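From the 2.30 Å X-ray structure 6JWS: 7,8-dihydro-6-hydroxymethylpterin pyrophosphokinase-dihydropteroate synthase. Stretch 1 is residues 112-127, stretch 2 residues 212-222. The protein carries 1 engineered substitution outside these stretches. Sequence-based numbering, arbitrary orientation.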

# COMPACT_ATOMS: atom_id res chain seq x y z
N THR B 112 8.06 27.20 35.76
CA THR B 112 8.48 28.59 35.83
C THR B 112 9.35 28.91 34.62
O THR B 112 9.14 29.91 33.95
CB THR B 112 9.15 28.86 37.18
OG1 THR B 112 8.09 28.87 38.14
CG2 THR B 112 9.91 30.17 37.24
N PHE B 113 10.33 28.03 34.35
CA PHE B 113 11.22 28.20 33.22
C PHE B 113 10.43 28.26 31.91
O PHE B 113 10.71 29.13 31.09
CB PHE B 113 12.35 27.17 33.25
CG PHE B 113 13.03 26.97 31.92
CD1 PHE B 113 14.16 27.70 31.58
CD2 PHE B 113 12.54 26.03 31.01
CE1 PHE B 113 14.79 27.50 30.36
CE2 PHE B 113 13.16 25.84 29.78
CZ PHE B 113 14.28 26.58 29.46
N LEU B 114 9.43 27.38 31.73
CA LEU B 114 8.66 27.27 30.49
C LEU B 114 7.81 28.52 30.23
O LEU B 114 7.70 28.96 29.09
CB LEU B 114 7.78 26.02 30.51
CG LEU B 114 8.50 24.68 30.38
CD1 LEU B 114 7.50 23.53 30.48
CD2 LEU B 114 9.29 24.60 29.08
N LYS B 115 7.13 29.04 31.25
CA LYS B 115 6.59 30.38 31.16
C LYS B 115 7.81 31.29 31.25
O LYS B 115 8.94 30.82 31.12
CB LYS B 115 5.58 30.64 32.28
CG LYS B 115 4.45 29.63 32.45
CD LYS B 115 3.49 30.04 33.57
CE LYS B 115 2.25 29.18 33.71
NZ LYS B 115 2.19 28.52 35.04
N ASN B 116 7.65 32.58 31.50
CA ASN B 116 8.87 33.28 31.85
C ASN B 116 8.75 33.90 33.24
O ASN B 116 8.91 35.10 33.41
CB ASN B 116 9.40 34.18 30.72
CG ASN B 116 10.33 33.43 29.79
OD1 ASN B 116 11.51 33.23 30.09
ND2 ASN B 116 9.81 33.02 28.64
N GLY B 117 8.47 33.03 34.23
CA GLY B 117 8.19 33.45 35.59
C GLY B 117 9.43 34.05 36.24
O GLY B 117 10.55 33.73 35.84
N LYS B 118 9.22 34.93 37.23
CA LYS B 118 10.33 35.59 37.89
C LYS B 118 11.23 34.53 38.52
O LYS B 118 10.76 33.62 39.19
CB LYS B 118 9.84 36.66 38.88
CG LYS B 118 10.88 37.21 39.86
CD LYS B 118 11.79 38.28 39.27
CE LYS B 118 12.95 38.65 40.18
NZ LYS B 118 14.07 39.25 39.43
N VAL B 119 12.53 34.64 38.23
CA VAL B 119 13.57 33.81 38.79
C VAL B 119 14.61 34.77 39.38
O VAL B 119 14.67 35.93 38.97
CB VAL B 119 14.16 32.90 37.69
CG1 VAL B 119 15.58 32.44 37.98
CG2 VAL B 119 13.26 31.71 37.40
N ASP B 120 15.42 34.28 40.32
CA ASP B 120 16.51 35.06 40.89
C ASP B 120 17.41 35.60 39.76
O ASP B 120 17.56 34.97 38.72
CB ASP B 120 17.29 34.29 41.96
CG ASP B 120 16.53 34.11 43.27
OD1 ASP B 120 15.47 34.74 43.44
OD2 ASP B 120 17.01 33.32 44.11
N ASN B 121 17.99 36.79 40.00
CA ASN B 121 18.86 37.45 39.03
C ASN B 121 20.13 36.61 38.83
O ASN B 121 20.55 35.90 39.74
CB ASN B 121 19.18 38.89 39.43
CG ASN B 121 17.96 39.79 39.38
OD1 ASN B 121 17.19 39.77 38.42
ND2 ASN B 121 17.77 40.59 40.42
N SER B 122 20.70 36.69 37.62
CA SER B 122 21.90 35.93 37.28
C SER B 122 23.06 36.38 38.17
O SER B 122 23.26 37.58 38.38
CB SER B 122 22.24 36.10 35.83
OG SER B 122 23.40 35.33 35.50
N ILE B 123 23.83 35.42 38.70
CA ILE B 123 25.00 35.81 39.45
C ILE B 123 26.10 36.22 38.47
O ILE B 123 26.83 37.16 38.75
CB ILE B 123 25.48 34.77 40.49
CG1 ILE B 123 26.35 33.68 39.87
CG2 ILE B 123 24.31 34.20 41.29
CD1 ILE B 123 27.51 33.28 40.73
N LEU B 124 26.18 35.54 37.31
CA LEU B 124 27.09 35.98 36.27
C LEU B 124 26.52 37.24 35.62
O LEU B 124 25.33 37.52 35.72
CB LEU B 124 27.30 34.88 35.23
CG LEU B 124 28.11 33.66 35.70
CD1 LEU B 124 28.44 32.75 34.52
CD2 LEU B 124 29.38 34.09 36.41
N LYS B 125 27.40 38.02 34.98
CA LYS B 125 26.98 39.28 34.37
C LYS B 125 26.28 38.98 33.06
O LYS B 125 26.77 38.19 32.25
CB LYS B 125 28.19 40.20 34.18
CG LYS B 125 28.51 41.13 35.34
CD LYS B 125 29.96 41.62 35.39
CE LYS B 125 30.51 42.16 34.07
NZ LYS B 125 29.68 43.24 33.50
N GLU B 126 25.12 39.63 32.85
CA GLU B 126 24.34 39.47 31.63
C GLU B 126 24.68 40.56 30.61
O GLU B 126 25.05 41.67 30.97
CB GLU B 126 22.85 39.51 31.96
CG GLU B 126 22.34 38.24 32.63
CD GLU B 126 20.82 38.13 32.70
OE1 GLU B 126 20.21 38.88 33.50
OE2 GLU B 126 20.25 37.31 31.95
N VAL B 127 24.53 40.20 29.32
CA VAL B 127 24.56 41.14 28.20
C VAL B 127 23.12 41.42 27.76
O VAL B 127 22.20 40.69 28.12
CB VAL B 127 25.46 40.63 27.04
CG1 VAL B 127 26.94 40.70 27.40
CG2 VAL B 127 25.11 39.23 26.57
N LEU B 212 22.57 24.85 26.28
CA LEU B 212 21.78 25.61 25.33
C LEU B 212 21.08 26.74 26.07
O LEU B 212 21.00 27.85 25.58
CB LEU B 212 20.78 24.68 24.63
CG LEU B 212 21.38 23.53 23.81
CD1 LEU B 212 20.29 22.54 23.38
CD2 LEU B 212 22.16 24.03 22.61
N PHE B 213 20.52 26.43 27.23
CA PHE B 213 19.82 27.43 27.99
C PHE B 213 20.15 27.23 29.46
O PHE B 213 20.48 26.12 29.88
CB PHE B 213 18.31 27.32 27.79
CG PHE B 213 17.80 27.65 26.41
CD1 PHE B 213 17.81 28.95 25.94
CD2 PHE B 213 17.29 26.64 25.59
CE1 PHE B 213 17.32 29.25 24.67
CE2 PHE B 213 16.80 26.94 24.33
CZ PHE B 213 16.82 28.25 23.86
N PHE B 214 20.03 28.31 30.23
CA PHE B 214 20.19 28.25 31.67
C PHE B 214 19.29 29.34 32.25
O PHE B 214 19.57 30.53 32.13
CB PHE B 214 21.66 28.43 32.06
CG PHE B 214 22.00 28.03 33.47
CD1 PHE B 214 21.46 28.71 34.55
CD2 PHE B 214 22.87 26.98 33.71
CE1 PHE B 214 21.77 28.33 35.85
CE2 PHE B 214 23.18 26.61 35.01
CZ PHE B 214 22.63 27.29 36.07
N ASN B 215 18.18 28.90 32.84
CA ASN B 215 17.14 29.84 33.23
C ASN B 215 16.87 30.75 32.04
O ASN B 215 17.01 30.31 30.88
CB ASN B 215 17.48 30.52 34.56
CG ASN B 215 17.55 29.52 35.70
OD1 ASN B 215 16.95 28.44 35.64
ND2 ASN B 215 18.30 29.85 36.74
N ASP B 216 16.51 32.00 32.33
CA ASP B 216 16.19 32.99 31.31
C ASP B 216 17.40 33.90 31.05
O ASP B 216 17.24 34.99 30.52
CB ASP B 216 14.98 33.82 31.73
CG ASP B 216 15.22 34.59 33.02
OD1 ASP B 216 16.30 34.40 33.63
OD2 ASP B 216 14.35 35.38 33.40
N PHE B 217 18.60 33.44 31.42
CA PHE B 217 19.79 34.28 31.35
C PHE B 217 20.20 34.54 29.90
O PHE B 217 20.06 33.68 29.04
CB PHE B 217 20.98 33.64 32.08
CG PHE B 217 20.82 33.38 33.56
CD1 PHE B 217 19.77 33.93 34.27
CD2 PHE B 217 21.74 32.60 34.24
CE1 PHE B 217 19.61 33.66 35.63
CE2 PHE B 217 21.59 32.34 35.59
CZ PHE B 217 20.52 32.87 36.28
N THR B 218 20.76 35.73 29.68
CA THR B 218 21.42 36.10 28.44
C THR B 218 22.85 36.52 28.77
O THR B 218 23.06 37.59 29.33
CB THR B 218 20.69 37.28 27.77
OG1 THR B 218 19.29 37.02 27.70
CG2 THR B 218 21.23 37.60 26.40
N ILE B 219 23.81 35.66 28.41
CA ILE B 219 25.20 35.82 28.81
C ILE B 219 26.10 35.67 27.58
O ILE B 219 25.85 34.79 26.75
CB ILE B 219 25.55 34.78 29.89
CG1 ILE B 219 24.90 35.13 31.23
CG2 ILE B 219 27.05 34.57 30.01
CD1 ILE B 219 24.57 33.92 32.07
N PHE B 220 27.13 36.52 27.49
CA PHE B 220 28.26 36.31 26.60
C PHE B 220 29.53 36.81 27.28
O PHE B 220 29.70 38.01 27.47
CB PHE B 220 28.04 36.95 25.22
CG PHE B 220 28.87 36.34 24.11
CD1 PHE B 220 30.20 36.70 23.92
CD2 PHE B 220 28.33 35.38 23.26
CE1 PHE B 220 30.96 36.11 22.91
CE2 PHE B 220 29.09 34.79 22.25
CZ PHE B 220 30.41 35.16 22.08
N MET B 221 30.41 35.87 27.66
CA MET B 221 31.63 36.20 28.39
C MET B 221 32.82 35.90 27.49
O MET B 221 33.07 34.73 27.19
CB MET B 221 31.73 35.38 29.68
CG MET B 221 30.83 35.89 30.80
SD MET B 221 30.90 34.89 32.34
CE MET B 221 32.67 34.83 32.65
N LYS B 222 33.54 36.95 27.09
CA LYS B 222 34.35 36.95 25.88
C LYS B 222 35.70 36.27 26.08
O LYS B 222 36.19 35.60 25.17
CB LYS B 222 34.50 38.36 25.30
CG LYS B 222 33.42 38.77 24.30
CD LYS B 222 33.56 40.19 23.79
CE LYS B 222 33.17 41.23 24.81
NZ LYS B 222 32.95 42.56 24.20
O HOH W 1 27.21 38.82 29.80

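The two stretches meet in a mixed contact, in which apolar and aromatic side chains pack against each other and against backbone, with 785 Å² buried on both sides together, pinned near the end of stretch 1 by two direct hydrogen bonds and one water bridge. The nearest CA atoms trace the register: F113 lies 6.1 Å from N215, S122 6.5 Å from F217, and E126 4.7 Å from I219, all measured between CA atoms. The paired residues follow the same order in both stretches, and of these three pairs the CA atoms are closest at E126 and I219, beside the polar anchors.

Both direct hydrogen bonds involve T218. Its backbone N donates to E126 OE2 over 2.8 Å with an N-H...acceptor angle of 162°, close to linear. E126 starts out sideways from its CA, but with chi1 at -74° and chi2 at -168° the extended chain delivers its carboxylate to the backbone of the other stretch; OE2 also lies 3.1 Å from F217 CA. A glutamate suits this place because it is long enough to span the gap and ends in an acceptor. The second bond runs the other way: V127 N donates to T218 O at 3.0 Å and 145°. T218 therefore uses both its backbone N and its backbone O, the first to a side chain and the second to main chain. Water 1 extends the link, donating to K125 O (2.6 Å to the water O) and accepting from F220 N (3.3 Å to the water O).

At the middle of the contact, S122 points toward stretch 2 and sits over one face of the F217 ring. Its CB is 3.5 Å from the ring centroid and only 7° off the ring normal, the geometry of a CH-pi contact, while S122 OG lies 3.4 Å from F217 CD2. Serine suits the place in that its short side chain lets CB lie directly over the ring, with OG also on that face. At the ring edge, D120 O comes within 3.9 Å of F217 CE1, so backbone as well as side chain lines the aromatic group.

Apolar packing continues beside these anchors. L124 points toward stretch 2 and is buried; its CB reaches I219 CD1 at 4.3 Å and its CD1 reaches M221 SD at 3.9 Å. Although the CA-to-CB bond of I219 points away, the end of its side chain comes nearer to stretch 1, and its CG1 lies 3.7 Å from K125 O. V127, which has 80 Å² covered by stretch 2, packs its CG2 against F220 CB at 4.0 Å, adding branched aliphatic bulk next to its own backbone hydrogen bond.

At the other end, the helix carrying F113 directs that ring edge-on to stretch 2: F113 CE1 is 3.6 Å from N215 O and 4.4 Å from F213 CB. N215 belongs to the type II' turn from F214 to F217, which is closed by F217 N donating to F214 O at 3.1 Å. V119 points toward this turn, placing its CG1 4.0 Å from N215 ND2, whose polar needs are met elsewhere in the structure.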